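Local coordinates for protein ferritin (Ulva pertusa, PDB 3VNX) that stores iron inside a hollow shell of 24 subunits and probably oxidises iron(II) to iron(III) as the metal enters, at residues Tyr56-Leu61 against Ser133-Asn138; Ser63-Ala66 against Gly71-Gly74; Met94-Lys99 against Cys158-Gly163; Ala127-Leu132 against Gln182-Gly187. All blocks are in the same frame, centred on the assembly; numbering follows the deposited sequence.

All four contacts join helices of one ferritin four-helix bundle. Contacts 1 and 4 share helix 123-151, with centres about 14 Å apart, and they touch: Tyr58 OH lies 3.5 Å from Ala131 O. Contact 2, at the turn from helix 38-66 into helix 73-99, also reaches contact 4, where Phe65 CZ lies 3.4 Å from Ala127 CB. Contact 3 lies toward the other end of the bundle, its centre about 34 Å from that of contact 2 and on the opposite side of the chain's centre. Calcium marks two places. Contact 3 holds two ions through Asp159 and Glu162, and another lies about 5 Å from the side chain of Glu135 in contact 1, consistent with a ferroxidase site inside the bundle.

Contact 1 (Tyr56-Leu61 against Ser133-Asn138); sequences YVYHAL and SLEKLN
Val57 and Leu134 mark the nearest approach of the two backbones, their CA atoms 9.8 Å apart, where segments 56-61 and 133-138, on helix 38-66 and helix 123-151 of the ferritin four-helix bundle, run antiparallel at 173°. With 13.0 Å between the axes of the two segments, only side chains can span the interval. Val57 CG1 meets Leu134 CD1 at 4.0 Å, a contact of two branched apolar residues on which Phe12 and Val15 of a neighbouring subunit also pack. Tyr58 reaches further. Its CG lies anti to the carbonyl carbon (chi1 -80°), and the ring extends across so that OH donates a hydrogen bond to Glu135 OE2 at 2.6 Å. Glu135 bends at chi2, bringing its carboxylate to the edge of the ring and nearly coplanar with it, while OE1 accepts from Gln169 NE2 of helix 155-201. Both carboxylate oxygens are thus held. A phenylalanine in place of Tyr58 would probably leave OE2 without this donor and the carboxylate freer to turn. Calcium about 5 Å from the Glu135 side chain is consistent with a role beside the ferroxidase centre, as in related ferritins. The Tyr58 hydroxyl meets OE2 on its anti side, 22° out of the carboxylate plane.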
loop_
_atom_site.group_PDB
_atom_site.type_symbol
_atom_site.label_atom_id
_atom_site.label_comp_id
_atom_site.label_asym_id
_atom_site.label_seq_id
_atom_site.Cartn_x
_atom_site.Cartn_y
_atom_site.Cartn_z
ATOM N N TYR A 56 34.079 -6.579 -37.834
ATOM C CA TYR A 56 34.441 -5.363 -38.565
ATOM C C TYR A 56 33.649 -5.297 -39.876
ATOM O O TYR A 56 33.131 -4.244 -40.270
ATOM C CB TYR A 56 35.941 -5.387 -38.839
ATOM C CG TYR A 56 36.649 -4.048 -39.017
ATOM C CD1 TYR A 56 36.484 -3.015 -38.106
ATOM C CD2 TYR A 56 37.538 -3.855 -40.075
ATOM C CE1 TYR A 56 37.170 -1.806 -38.264
ATOM C CE2 TYR A 56 38.221 -2.658 -40.246
ATOM C CZ TYR A 56 38.042 -1.639 -39.339
ATOM O OH TYR A 56 38.724 -0.450 -39.514
ATOM N N VAL A 57 33.552 -6.438 -40.542
ATOM C CA VAL A 57 32.771 -6.543 -41.763
ATOM C C VAL A 57 31.324 -6.195 -41.485
ATOM O O VAL A 57 30.701 -5.443 -42.240
ATOM C CB VAL A 57 32.814 -7.959 -42.317
ATOM C CG1 VAL A 57 31.855 -8.087 -43.486
ATOM C CG2 VAL A 57 34.234 -8.320 -42.719
ATOM N N TYR A 58 30.780 -6.746 -40.401
ATOM C CA TYR A 58 29.401 -6.439 -40.042
ATOM C C TYR A 58 29.206 -4.954 -39.776
ATOM O O TYR A 58 28.154 -4.389 -40.100
ATOM C CB TYR A 58 28.926 -7.279 -38.861
ATOM C CG TYR A 58 28.522 -8.671 -39.297
ATOM C CD1 TYR A 58 28.137 -8.908 -40.610
ATOM C CD2 TYR A 58 28.531 -9.744 -38.411
ATOM C CE1 TYR A 58 27.768 -10.171 -41.036
ATOM C CE2 TYR A 58 28.164 -11.019 -38.829
ATOM C CZ TYR A 58 27.780 -11.228 -40.152
ATOM O OH TYR A 58 27.410 -12.486 -40.607
ATOM N N HIS A 59 30.229 -4.321 -39.201
ATOM C CA HIS A 59 30.159 -2.896 -38.941
ATOM C C HIS A 59 30.119 -2.122 -40.263
ATOM O O HIS A 59 29.423 -1.107 -40.383
ATOM C CB HIS A 59 31.327 -2.435 -38.072
ATOM C CG HIS A 59 30.998 -1.250 -37.226
ATOM N ND1 HIS A 59 31.845 -0.777 -36.241
ATOM C CD2 HIS A 59 29.908 -0.448 -37.197
ATOM C CE1 HIS A 59 31.291 0.269 -35.655
ATOM N NE2 HIS A 59 30.115 0.493 -36.221
ATOM N N ALA A 60 30.851 -2.611 -41.263
ATOM C CA ALA A 60 30.817 -1.969 -42.579
ATOM C C ALA A 60 29.414 -2.091 -43.209
ATOM O O ALA A 60 28.888 -1.128 -43.796
ATOM C CB ALA A 60 31.898 -2.545 -43.497
ATOM N N LEU A 61 28.801 -3.264 -43.059
ATOM C CA LEU A 61 27.462 -3.483 -43.581
ATOM C C LEU A 61 26.495 -2.506 -42.951
ATOM O O LEU A 61 25.608 -1.948 -43.613
ATOM C CB LEU A 61 27.020 -4.911 -43.301
ATOM C CG LEU A 61 27.587 -5.878 -44.341
ATOM C CD1 LEU A 61 27.510 -7.334 -43.867
ATOM C CD2 LEU A 61 26.855 -5.683 -45.661
ATOM N N SER A 133 26.479 -16.683 -45.792
ATOM C CA SER A 133 27.687 -17.321 -46.317
ATOM C C SER A 133 28.822 -17.189 -45.314
ATOM O O SER A 133 29.555 -18.156 -45.048
ATOM C CB SER A 133 28.088 -16.693 -47.661
ATOM O OG SER A 133 27.069 -16.878 -48.641
ATOM N N LEU A 134 28.950 -15.989 -44.752
ATOM C CA LEU A 134 29.955 -15.735 -43.722
ATOM C C LEU A 134 29.715 -16.597 -42.480
ATOM O O LEU A 134 30.657 -17.107 -41.876
ATOM C CB LEU A 134 29.985 -14.250 -43.353
ATOM C CG LEU A 134 30.683 -13.332 -44.365
ATOM C CD1 LEU A 134 30.634 -11.870 -43.934
ATOM C CD2 LEU A 134 32.120 -13.774 -44.563
ATOM N N GLU A 135 28.450 -16.771 -42.112
ATOM C CA GLU A 135 28.121 -17.549 -40.930
ATOM C C GLU A 135 28.413 -19.031 -41.148
ATOM O O GLU A 135 28.971 -19.696 -40.267
ATOM C CB GLU A 135 26.664 -17.325 -40.543
ATOM C CG GLU A 135 26.352 -15.897 -40.131
ATOM C CD GLU A 135 27.116 -15.492 -38.890
ATOM O OE1 GLU A 135 27.521 -16.398 -38.132
ATOM O OE2 GLU A 135 27.318 -14.281 -38.672
ATOM N N LYS A 136 28.052 -19.549 -42.322
ATOM C CA LYS A 136 28.404 -20.937 -42.683
ATOM C C LYS A 136 29.921 -21.132 -42.661
ATOM O O LYS A 136 30.429 -22.103 -42.086
ATOM C CB LYS A 136 27.837 -21.322 -44.055
ATOM C CG LYS A 136 26.297 -21.297 -44.101
ATOM C CD LYS A 136 25.737 -21.437 -45.517
ATOM C CE LYS A 136 25.682 -22.892 -45.964
ATOM N NZ LYS A 136 25.186 -23.067 -47.368
ATOM N N LEU A 137 30.640 -20.186 -43.270
ATOM C CA LEU A 137 32.092 -20.206 -43.231
ATOM C C LEU A 137 32.559 -20.305 -41.779
ATOM O O LEU A 137 33.384 -21.166 -41.440
ATOM C CB LEU A 137 32.664 -18.939 -43.874
ATOM C CG LEU A 137 34.048 -19.063 -44.522
ATOM C CD1 LEU A 137 34.720 -17.703 -44.657
ATOM C CD2 LEU A 137 34.948 -20.040 -43.784
ATOM N N ASN A 138 32.039 -19.429 -40.914
ATOM C CA ASN A 138 32.508 -19.433 -39.539
ATOM C C ASN A 138 32.138 -20.711 -38.786
ATOM O O ASN A 138 32.840 -21.116 -37.867
ATOM C CB ASN A 138 32.048 -18.212 -38.764
ATOM C CG ASN A 138 32.900 -17.977 -37.533
ATOM O OD1 ASN A 138 34.038 -18.424 -37.488
ATOM N ND2 ASN A 138 32.355 -17.297 -36.529
#

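Contact 2 (Ser63-Ala66 against Gly71-Gly74); sequences SYFA and GLPG
Phe65 and Leu72 meet across the short connection between helix 38-66 and helix 73-99, the first hairpin of the ferritin bundle. The leucine comes to the edge of the phenyl ring, not over it: Leu72 CD1 lies near the ring plane, 3.7 Å from Phe65 CD1, and Leu72 CB is 3.8 Å from that same ring carbon. One ring face takes Tyr64 CD2, and Phe75 supplies a further aromatic neighbour. Leu72 has CG anti to its carbonyl carbon (chi1 -76°), the rotamer that brings its CD1 methyl to the phenyl edge; beyond, the side chain packs on Val192 and Asp196 of helix 155-201. Gly71 suits the turn because its positive phi (55°) is easiest for glycine. Leu72 holds the N-cap position, and Pro73, with no N-H to offer, fits the first turn of a helix, where none is needed. The backbones are joined more loosely. Leu72 N gives Phe65 O a weak hydrogen bond of 3.5 Å, and a water donates to Phe65 O at 2.7 Å while accepting weakly from Leu72 N. The chemistry therefore implies a turn held mainly by apolar packing, with solvent helping to satisfy the backbone carbonyl.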
loop_
_atom_site.group_PDB
_atom_site.type_symbol
_atom_site.label_atom_id
_atom_site.label_comp_id
_atom_site.label_asym_id
_atom_site.label_seq_id
_atom_site.Cartn_x
_atom_site.Cartn_y
_atom_site.Cartn_z
ATOM N N SER A 63 27.148 0.510 -41.858
ATOM C CA SER A 63 27.310 1.846 -42.421
ATOM C C SER A 63 26.687 1.932 -43.800
ATOM O O SER A 63 26.187 2.983 -44.205
ATOM C CB SER A 63 28.780 2.258 -42.460
ATOM O OG SER A 63 29.190 2.702 -41.178
ATOM N N TYR A 64 26.705 0.821 -44.522
ATOM C CA TYR A 64 26.091 0.823 -45.837
ATOM C C TYR A 64 24.574 1.092 -45.723
ATOM O O TYR A 64 24.044 1.996 -46.376
ATOM C CB TYR A 64 26.411 -0.462 -46.630
ATOM C CG TYR A 64 25.696 -0.481 -47.957
ATOM C CD1 TYR A 64 26.225 0.189 -49.066
ATOM C CD2 TYR A 64 24.462 -1.121 -48.096
ATOM C CE1 TYR A 64 25.561 0.202 -50.277
ATOM C CE2 TYR A 64 23.786 -1.111 -49.312
ATOM C CZ TYR A 64 24.339 -0.449 -50.397
ATOM O OH TYR A 64 23.669 -0.434 -51.604
ATOM N N PHE A 65 23.890 0.337 -44.865
ATOM C CA PHE A 65 22.444 0.497 -44.719
ATOM C C PHE A 65 22.035 1.781 -43.993
ATOM O O PHE A 65 20.897 2.248 -44.133
ATOM C CB PHE A 65 21.815 -0.745 -44.084
ATOM C CG PHE A 65 21.903 -1.952 -44.957
ATOM C CD1 PHE A 65 21.001 -2.133 -46.002
ATOM C CD2 PHE A 65 22.919 -2.882 -44.779
ATOM C CE1 PHE A 65 21.087 -3.245 -46.843
ATOM C CE2 PHE A 65 23.015 -3.988 -45.604
ATOM C CZ PHE A 65 22.094 -4.172 -46.646
ATOM N N ALA A 66 22.976 2.370 -43.258
ATOM C CA ALA A 66 22.769 3.690 -42.660
ATOM C C ALA A 66 22.743 4.832 -43.685
ATOM O O ALA A 66 22.253 5.917 -43.376
ATOM C CB ALA A 66 23.827 3.974 -41.592
ATOM N N GLY A 71 18.425 3.930 -46.931
ATOM C CA GLY A 71 17.212 4.052 -46.137
ATOM C C GLY A 71 16.691 2.718 -45.619
ATOM O O GLY A 71 15.528 2.395 -45.805
ATOM N N LEU A 72 17.562 1.937 -44.978
ATOM C CA LEU A 72 17.181 0.651 -44.394
ATOM C C LEU A 72 17.756 0.537 -42.978
ATOM O O LEU A 72 18.613 -0.313 -42.708
ATOM C CB LEU A 72 17.670 -0.508 -45.270
ATOM C CG LEU A 72 16.873 -0.776 -46.551
ATOM C CD1 LEU A 72 17.526 -1.903 -47.375
ATOM C CD2 LEU A 72 15.414 -1.092 -46.220
ATOM N N PRO A 73 17.279 1.406 -42.073
ATOM C CA PRO A 73 17.834 1.566 -40.721
ATOM C C PRO A 73 17.624 0.330 -39.836
ATOM O O PRO A 73 18.405 0.132 -38.899
ATOM C CB PRO A 73 17.100 2.806 -40.167
ATOM C CG PRO A 73 15.830 2.916 -40.991
ATOM C CD PRO A 73 16.131 2.302 -42.333
ATOM N N GLY A 74 16.617 -0.488 -40.143
ATOM C CA GLY A 74 16.454 -1.784 -39.499
ATOM C C GLY A 74 17.613 -2.722 -39.825
ATOM O O GLY A 74 18.179 -3.360 -38.935
HETATM O O HOH W 1 19.330 4.369 -43.680
#

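Contact 3 (Met94-Lys99 against Cys158-Gly163); sequences MDYQTK and CDFVEG. With CA (calcium ion), chain B; CA (calcium ion), chain E.
Tyr96 and Phe160 lay their rings face to face in an offset stack, the centroids 4.1 Å apart and the planes tilted by just 6°. The two side chains come from opposite helices and overlap in reverse order, which puts each CB over the partner's ring: Tyr96 CB is 4.0 Å from the Phe160 centroid, and Phe160 CB 4.1 Å from that of Tyr96. Two CH-pi contacts thus flank the stack, with Tyr96 CD1 and Phe160 CG 3.7 Å apart. Both rings have CG anti to the backbone N (chi1 -163° for Tyr96, 166° for Phe160), which extends them toward each other between the helices. Flat aromatic residues suit the gap, where Tyr96 CA and Phe160 CA are 8.4 Å apart. Tyrosine also keeps a polar end, whose OH makes a weak hydrogen bond with Arg100. Val170 of a neighbouring subunit packs on the Tyr96 side chain.

Beside Phe160 the same helix carries acidic residues. Asp159 OD1 binds one calcium ion at 2.7 Å and Glu162 OE1 another at 2.8 Å, an acidic cluster near subunit contacts that resembles the three-fold channels of ferritins. The stack joins helix 73-99 to helix 155-201; elsewhere on the same segments Val161 touches Leu145 of helix 123-151 and Met94 touches Ile48 of helix 38-66, the remaining two long helices.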
loop_
_atom_site.group_PDB
_atom_site.type_symbol
_atom_site.label_atom_id
_atom_site.label_comp_id
_atom_site.label_asym_id
_atom_site.label_seq_id
_atom_site.Cartn_x
_atom_site.Cartn_y
_atom_site.Cartn_z
ATOM N N MET A 94 39.245 -14.620 -26.074
ATOM C CA MET A 94 40.393 -14.028 -25.398
ATOM C C MET A 94 40.349 -14.367 -23.921
ATOM O O MET A 94 41.367 -14.724 -23.309
ATOM C CB MET A 94 40.415 -12.515 -25.624
ATOM C CG MET A 94 40.451 -12.152 -27.109
ATOM S SD MET A 94 40.055 -10.441 -27.496
ATOM C CE MET A 94 41.386 -9.586 -26.629
ATOM N N ASP A 95 39.155 -14.280 -23.355
ATOM C CA ASP A 95 38.955 -14.633 -21.962
ATOM C C ASP A 95 39.374 -16.086 -21.681
ATOM O O ASP A 95 40.082 -16.371 -20.713
ATOM C CB ASP A 95 37.498 -14.402 -21.584
ATOM C CG ASP A 95 37.164 -14.927 -20.200
ATOM O OD1 ASP A 95 37.737 -14.420 -19.207
ATOM O OD2 ASP A 95 36.326 -15.848 -20.104
ATOM N N TYR A 96 38.951 -17.009 -22.531
ATOM C CA TYR A 96 39.363 -18.391 -22.335
ATOM C C TYR A 96 40.877 -18.526 -22.463
ATOM O O TYR A 96 41.502 -19.271 -21.700
ATOM C CB TYR A 96 38.651 -19.358 -23.298
ATOM C CG TYR A 96 38.754 -20.795 -22.833
ATOM C CD1 TYR A 96 37.955 -21.256 -21.782
ATOM C CD2 TYR A 96 39.676 -21.692 -23.415
ATOM C CE1 TYR A 96 38.050 -22.571 -21.313
ATOM C CE2 TYR A 96 39.779 -23.019 -22.953
ATOM C CZ TYR A 96 38.959 -23.449 -21.903
ATOM O OH TYR A 96 39.026 -24.739 -21.430
ATOM N N GLN A 97 41.456 -17.801 -23.425
ATOM C CA GLN A 97 42.891 -17.871 -23.679
ATOM C C GLN A 97 43.683 -17.609 -22.401
ATOM O O GLN A 97 44.507 -18.430 -21.990
ATOM C CB GLN A 97 43.311 -16.885 -24.770
ATOM C CG GLN A 97 44.775 -17.004 -25.168
ATOM C CD GLN A 97 45.046 -18.189 -26.106
ATOM O OE1 GLN A 97 45.064 -19.352 -25.676
ATOM N NE2 GLN A 97 45.258 -17.891 -27.397
ATOM N N THR A 98 43.419 -16.471 -21.766
ATOM C CA THR A 98 44.139 -16.118 -20.550
ATOM C C THR A 98 43.649 -16.925 -19.340
ATOM O O THR A 98 44.374 -17.115 -18.358
ATOM C CB THR A 98 44.081 -14.615 -20.291
ATOM O OG1 THR A 98 42.750 -14.144 -20.537
ATOM C CG2 THR A 98 45.045 -13.897 -21.240
ATOM N N LYS A 99 42.418 -17.411 -19.422
ATOM C CA LYS A 99 41.929 -18.346 -18.433
ATOM C C LYS A 99 42.831 -19.595 -18.382
ATOM O O LYS A 99 43.160 -20.076 -17.302
ATOM C CB LYS A 99 40.468 -18.723 -18.715
ATOM C CG LYS A 99 39.744 -19.391 -17.534
ATOM C CD LYS A 99 38.252 -19.638 -17.816
ATOM C CE LYS A 99 37.407 -18.399 -17.521
ATOM N NZ LYS A 99 35.969 -18.557 -17.943
ATOM N N CYS A 158 37.594 -28.504 -25.693
ATOM C CA CYS A 158 36.537 -29.014 -26.569
ATOM C C CYS A 158 35.176 -28.624 -26.033
ATOM O O CYS A 158 34.353 -28.052 -26.754
ATOM C CB CYS A 158 36.608 -30.539 -26.706
ATOM S SG CYS A 158 38.049 -31.100 -27.642
ATOM N N ASP A 159 34.956 -28.940 -24.757
ATOM C CA ASP A 159 33.699 -28.637 -24.092
ATOM C C ASP A 159 33.402 -27.149 -24.210
ATOM O O ASP A 159 32.278 -26.748 -24.530
ATOM C CB ASP A 159 33.762 -29.055 -22.623
ATOM C CG ASP A 159 32.481 -28.732 -21.867
ATOM O OD1 ASP A 159 31.421 -29.314 -22.197
ATOM O OD2 ASP A 159 32.539 -27.890 -20.939
ATOM N N PHE A 160 34.428 -26.337 -23.976
ATOM C CA PHE A 160 34.278 -24.897 -24.068
ATOM C C PHE A 160 33.833 -24.465 -25.451
ATOM O O PHE A 160 32.924 -23.642 -25.587
ATOM C CB PHE A 160 35.560 -24.152 -23.695
ATOM C CG PHE A 160 35.530 -22.712 -24.102
ATOM C CD1 PHE A 160 34.710 -21.810 -23.433
ATOM C CD2 PHE A 160 36.260 -22.267 -25.192
ATOM C CE1 PHE A 160 34.638 -20.477 -23.829
ATOM C CE2 PHE A 160 36.196 -20.937 -25.596
ATOM C CZ PHE A 160 35.385 -20.043 -24.914
ATOM N N VAL A 161 34.477 -25.015 -26.477
ATOM C CA VAL A 161 34.213 -24.597 -27.845
ATOM C C VAL A 161 32.853 -25.079 -28.316
ATOM O O VAL A 161 32.120 -24.343 -28.985
ATOM C CB VAL A 161 35.308 -25.104 -28.831
ATOM C CG1 VAL A 161 34.848 -24.961 -30.281
ATOM C CG2 VAL A 161 36.610 -24.360 -28.613
ATOM N N GLU A 162 32.507 -26.312 -27.973
ATOM C CA GLU A 162 31.310 -26.904 -28.571
ATOM C C GLU A 162 30.037 -26.463 -27.863
ATOM O O GLU A 162 29.004 -26.249 -28.498
ATOM C CB GLU A 162 31.421 -28.433 -28.687
ATOM C CG GLU A 162 31.850 -29.119 -27.421
ATOM C CD GLU A 162 32.675 -30.372 -27.668
ATOM O OE1 GLU A 162 32.897 -31.109 -26.687
ATOM O OE2 GLU A 162 33.104 -30.621 -28.820
ATOM N N GLY A 163 30.120 -26.291 -26.554
ATOM C CA GLY A 163 28.966 -25.850 -25.795
ATOM C C GLY A 163 28.709 -24.366 -25.955
ATOM O O GLY A 163 27.603 -23.887 -25.707
HETATM CA CA CA B . 31.283 -31.700 -23.456
HETATM CA CA CA E . 34.124 -33.216 -25.230
#

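Contact 4 (Ala127-Leu132 against Gln182-Gly187); sequences AMELAL and QLRRVG
Arg184 and Glu129 meet nearly perpendicular between two helices of the ferritin bundle. At CB the arginine leaves helix 155-201 with CG anti to the carbonyl carbon (chi1 -67°), and from CG to NE it runs extended; the side chain packs on Leu125 of its own chain and on Val22 of a neighbouring subunit. NE then donates to Glu129 OE2 at 3.2 Å, nearly along the C-O axis. CZ stands 3.6 Å from that oxygen, and NH2 donates to it at 3.0 Å, from above the carboxylate plane. The side-on grip keeps OE2 in the guanidinium plane, although the two planes are 59° apart. NH1 turns to Ala25 O of the neighbouring subunit. Lys121 also forms a salt bridge with OE2, so this buried glutamate gathers positive charge that probably steadies its negative form. A leucine in place of Arg184 would probably leave Glu129 OE2 with Lys121 as its main mate and Ala25 of the neighbour without this donor.

Alongside, Leu183 CD1 lies against Met128 CG and CB, an apolar contact whose closest distance is doubtfully short; methionine, bent at chi2 and chi3, can fold its flexible chain to fit beside the leucine. Met128 also meets Phe75, Phe78 and Phe79 of helix 73-99, while Ala127 touches Leu61 and Phe65 of helix 38-66, placing helix 123-151 among its three partners in the bundle.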
loop_
_atom_site.group_PDB
_atom_site.type_symbol
_atom_site.label_atom_id
_atom_site.label_comp_id
_atom_site.label_asym_id
_atom_site.label_seq_id
_atom_site.Cartn_x
_atom_site.Cartn_y
_atom_site.Cartn_z
ATOM N N ALA A 127 23.159 -8.726 -49.168
ATOM C CA ALA A 127 23.784 -8.623 -47.857
ATOM C C ALA A 127 23.437 -9.808 -46.957
ATOM O O ALA A 127 24.304 -10.325 -46.229
ATOM C CB ALA A 127 23.402 -7.311 -47.181
ATOM N N MET A 128 22.182 -10.252 -47.001
ATOM C CA MET A 128 21.781 -11.375 -46.149
ATOM C C MET A 128 22.372 -12.694 -46.662
ATOM O O MET A 128 22.724 -13.593 -45.882
ATOM C CB MET A 128 20.257 -11.436 -45.989
ATOM C CG MET A 128 19.681 -10.144 -45.390
ATOM S SD MET A 128 20.557 -9.618 -43.878
ATOM C CE MET A 128 20.072 -10.940 -42.757
ATOM N N GLU A 129 22.513 -12.796 -47.977
ATOM C CA GLU A 129 23.186 -13.956 -48.551
ATOM C C GLU A 129 24.678 -13.932 -48.208
ATOM O O GLU A 129 25.274 -14.964 -47.937
ATOM C CB GLU A 129 22.960 -14.027 -50.062
ATOM C CG GLU A 129 21.538 -14.426 -50.465
ATOM C CD GLU A 129 21.383 -14.618 -51.968
ATOM O OE1 GLU A 129 22.305 -14.233 -52.727
ATOM O OE2 GLU A 129 20.340 -15.159 -52.392
ATOM N N LEU A 130 25.270 -12.746 -48.208
ATOM C CA LEU A 130 26.670 -12.588 -47.825
ATOM C C LEU A 130 26.838 -13.006 -46.369
ATOM O O LEU A 130 27.711 -13.809 -46.036
ATOM C CB LEU A 130 27.097 -11.129 -47.992
ATOM C CG LEU A 130 28.568 -10.788 -48.237
ATOM C CD1 LEU A 130 28.911 -9.506 -47.521
ATOM C CD2 LEU A 130 29.512 -11.897 -47.811
ATOM N N ALA A 131 25.979 -12.454 -45.512
ATOM C CA ALA A 131 25.983 -12.758 -44.081
ATOM C C ALA A 131 25.844 -14.253 -43.804
ATOM O O ALA A 131 26.633 -14.831 -43.059
ATOM C CB ALA A 131 24.874 -11.972 -43.359
ATOM N N LEU A 132 24.833 -14.871 -44.403
ATOM C CA LEU A 132 24.639 -16.303 -44.270
ATOM C C LEU A 132 25.927 -17.033 -44.634
ATOM O O LEU A 132 26.412 -17.878 -43.877
ATOM C CB LEU A 132 23.495 -16.764 -45.178
ATOM C CG LEU A 132 23.298 -18.275 -45.334
ATOM C CD1 LEU A 132 23.121 -18.965 -43.985
ATOM C CD2 LEU A 132 22.109 -18.560 -46.255
ATOM N N GLN A 182 13.188 -15.540 -46.606
ATOM C CA GLN A 182 12.149 -14.518 -46.570
ATOM C C GLN A 182 12.334 -13.444 -47.653
ATOM O O GLN A 182 11.375 -13.058 -48.342
ATOM C CB GLN A 182 12.095 -13.871 -45.188
ATOM C CG GLN A 182 11.481 -14.763 -44.136
ATOM C CD GLN A 182 11.504 -14.135 -42.756
ATOM O OE1 GLN A 182 10.555 -14.279 -41.986
ATOM N NE2 GLN A 182 12.589 -13.427 -42.439
ATOM N N LEU A 183 13.561 -12.953 -47.798
ATOM C CA LEU A 183 13.829 -11.907 -48.778
ATOM C C LEU A 183 13.537 -12.419 -50.193
ATOM O O LEU A 183 12.934 -11.718 -51.013
ATOM C CB LEU A 183 15.262 -11.397 -48.633
ATOM C CG LEU A 183 15.422 -10.431 -47.454
ATOM C CD1 LEU A 183 16.877 -10.029 -47.218
ATOM C CD2 LEU A 183 14.556 -9.206 -47.700
ATOM N N ARG A 184 13.944 -13.659 -50.450
ATOM C CA ARG A 184 13.620 -14.335 -51.696
ATOM C C ARG A 184 12.110 -14.440 -51.903
ATOM O O ARG A 184 11.624 -14.231 -53.007
ATOM C CB ARG A 184 14.260 -15.728 -51.738
ATOM C CG ARG A 184 15.786 -15.703 -51.800
ATOM C CD ARG A 184 16.372 -17.098 -51.980
ATOM N NE ARG A 184 17.780 -17.074 -52.391
ATOM C CZ ARG A 184 18.395 -18.079 -53.011
ATOM N NH1 ARG A 184 17.731 -19.193 -53.302
ATOM N NH2 ARG A 184 19.676 -17.976 -53.340
ATOM N N ARG A 185 11.370 -14.745 -50.844
ATOM C CA ARG A 185 9.925 -14.893 -50.960
ATOM C C ARG A 185 9.216 -13.574 -51.298
ATOM O O ARG A 185 8.371 -13.541 -52.184
ATOM C CB ARG A 185 9.335 -15.505 -49.678
ATOM C CG ARG A 185 7.806 -15.641 -49.687
ATOM C CD ARG A 185 7.281 -16.339 -48.417
ATOM N NE ARG A 185 7.965 -17.601 -48.153
ATOM C CZ ARG A 185 7.613 -18.759 -48.701
ATOM N NH1 ARG A 185 6.575 -18.819 -49.525
ATOM N NH2 ARG A 185 8.287 -19.860 -48.417
ATOM N N VAL A 186 9.553 -12.492 -50.600
ATOM C CA VAL A 186 8.790 -11.242 -50.729
ATOM C C VAL A 186 9.283 -10.313 -51.836
ATOM O O VAL A 186 8.550 -9.401 -52.257
ATOM C CB VAL A 186 8.782 -10.446 -49.422
ATOM C CG1 VAL A 186 8.088 -11.250 -48.325
ATOM C CG2 VAL A 186 10.213 -10.078 -49.032
ATOM N N GLY A 187 10.520 -10.528 -52.291
ATOM C CA GLY A 187 11.083 -9.721 -53.367
ATOM C C GLY A 187 11.341 -8.263 -52.999
ATOM O O GLY A 187 11.087 -7.820 -51.871
#